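PDB 5X6B: O-phospho-L-seryl-tRNA:Cys-tRNA synthase from Methanocaldococcus jannaschii DSM 2661, which probably converts O-phosphoseryl-tRNA(Cys) to cysteinyl-tRNA(Cys) in a reaction dependent on pyridoxal 5'-phosphate. Local coordinates for residues T149-A154 with V161-Y166. Sequence-based numbering, arbitrary orientation.
Sequences TSYVAA and VAEVGY
In the second half of a beta-alpha-beta unit, in which strand 139-143 leads through helix 148-156 into strand 160-166, the helix meets the following strand, parallel to 139-143, through Y151 and A154 against V161 and E163. Helix and strand segments run nearly antiparallel, at 158° between their N-to-C directions, with axes 10.3 Å apart at closest approach, a gap bridged by the Y151 ring together with A154 and V161. Where A154 and V161 bring the two backbones nearest (CA to CA 7.3 Å), the methyl A154 CB packs on V161 CG2 at 3.5 Å. The other branch of the same valine serves the tyrosine: V161 CG1 lies 3.9 Å from Y151 CE1, meeting the ring obliquely. With CG1 anti to the backbone N (chi1 171°) and CG2 beside it, the valine divides its two methyls between the two helix residues. Farther along the strand, the phenol of Y151 spans the gap and its OH donates a weak hydrogen bond to E163 OE2 at 2.9 Å. Ring and carboxylate planes stand 78° apart, so the acid is turned across the ring plane. The glutamate is extended beyond CG, which carries its carboxylate up to the phenol. K282 of the second subunit makes a cation-pi contact with Y151 and packs on E163, placing this polar end at the subunit interface. L142 of the neighbouring strand 139-143 touches both Y151 and V161; helix 122-132 packs on A154 through M130, while A162, directed away from helix 148-156, meets helix 179-188 at V183 and L187.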
# COMPACT_ATOMS: atom_id res chain seq x y z
N THR B 149 -18.75 8.57 -10.54
CA THR B 149 -18.86 8.05 -9.18
C THR B 149 -19.68 8.98 -8.28
O THR B 149 -20.17 8.55 -7.24
CB THR B 149 -17.48 7.83 -8.54
OG1 THR B 149 -16.77 9.07 -8.47
CG2 THR B 149 -16.69 6.83 -9.37
N SER B 150 -19.81 10.24 -8.67
CA SER B 150 -20.66 11.15 -7.91
C SER B 150 -22.13 10.77 -8.13
O SER B 150 -22.94 10.83 -7.21
CB SER B 150 -20.41 12.60 -8.31
OG SER B 150 -19.12 13.02 -7.90
N TYR B 151 -22.44 10.38 -9.36
CA TYR B 151 -23.77 9.91 -9.71
C TYR B 151 -24.08 8.56 -9.08
O TYR B 151 -25.14 8.37 -8.49
CB TYR B 151 -23.93 9.83 -11.23
CG TYR B 151 -23.76 11.16 -11.92
CD1 TYR B 151 -24.84 12.03 -12.05
CD2 TYR B 151 -22.53 11.56 -12.43
CE1 TYR B 151 -24.70 13.25 -12.68
CE2 TYR B 151 -22.38 12.78 -13.06
CZ TYR B 151 -23.47 13.62 -13.18
OH TYR B 151 -23.32 14.84 -13.81
N VAL B 152 -23.14 7.63 -9.21
CA VAL B 152 -23.34 6.27 -8.72
C VAL B 152 -23.43 6.24 -7.19
O VAL B 152 -24.23 5.48 -6.63
CB VAL B 152 -22.21 5.33 -9.20
CG1 VAL B 152 -22.43 3.91 -8.70
CG2 VAL B 152 -22.13 5.35 -10.71
N ALA B 153 -22.64 7.07 -6.52
CA ALA B 153 -22.68 7.12 -5.06
C ALA B 153 -24.00 7.71 -4.58
O ALA B 153 -24.51 7.31 -3.54
CB ALA B 153 -21.50 7.92 -4.52
N ALA B 154 -24.53 8.66 -5.34
CA ALA B 154 -25.82 9.27 -4.99
C ALA B 154 -26.95 8.26 -5.12
O ALA B 154 -27.80 8.16 -4.24
CB ALA B 154 -26.08 10.48 -5.87
N VAL B 161 -30.43 13.75 -8.01
CA VAL B 161 -29.33 14.56 -8.52
C VAL B 161 -29.77 15.59 -9.55
O VAL B 161 -30.50 15.28 -10.49
CB VAL B 161 -28.24 13.66 -9.16
CG1 VAL B 161 -27.20 14.50 -9.89
CG2 VAL B 161 -27.57 12.79 -8.11
N ALA B 162 -29.33 16.83 -9.35
CA ALA B 162 -29.54 17.89 -10.33
C ALA B 162 -28.19 18.47 -10.77
O ALA B 162 -27.29 18.67 -9.95
CB ALA B 162 -30.43 18.97 -9.76
N GLU B 163 -28.07 18.76 -12.07
CA GLU B 163 -26.81 19.22 -12.64
C GLU B 163 -26.76 20.73 -12.85
O GLU B 163 -27.67 21.32 -13.44
CB GLU B 163 -26.55 18.51 -13.97
CG GLU B 163 -26.34 17.01 -13.84
CD GLU B 163 -26.30 16.30 -15.19
OE1 GLU B 163 -26.76 16.89 -16.18
OE2 GLU B 163 -25.81 15.16 -15.24
N VAL B 164 -25.69 21.35 -12.37
CA VAL B 164 -25.40 22.75 -12.67
C VAL B 164 -24.67 22.82 -14.01
O VAL B 164 -23.66 22.16 -14.21
CB VAL B 164 -24.54 23.42 -11.58
CG1 VAL B 164 -24.09 24.79 -12.03
CG2 VAL B 164 -25.32 23.50 -10.28
N GLY B 165 -25.19 23.62 -14.93
CA GLY B 165 -24.74 23.60 -16.31
C GLY B 165 -23.52 24.45 -16.63
O GLY B 165 -22.87 25.01 -15.75
N TYR B 166 -23.23 24.53 -17.93
CA TYR B 166 -22.05 25.23 -18.42
C TYR B 166 -22.23 26.74 -18.53
O TYR B 166 -23.30 27.24 -18.89
CB TYR B 166 -21.66 24.68 -19.80
CG TYR B 166 -21.24 23.24 -19.78
CD1 TYR B 166 -19.96 22.88 -19.37
CD2 TYR B 166 -22.11 22.24 -20.17
CE1 TYR B 166 -19.57 21.55 -19.35
CE2 TYR B 166 -21.73 20.91 -20.16
CZ TYR B 166 -20.46 20.57 -19.75
OH TYR B 166 -20.08 19.25 -19.73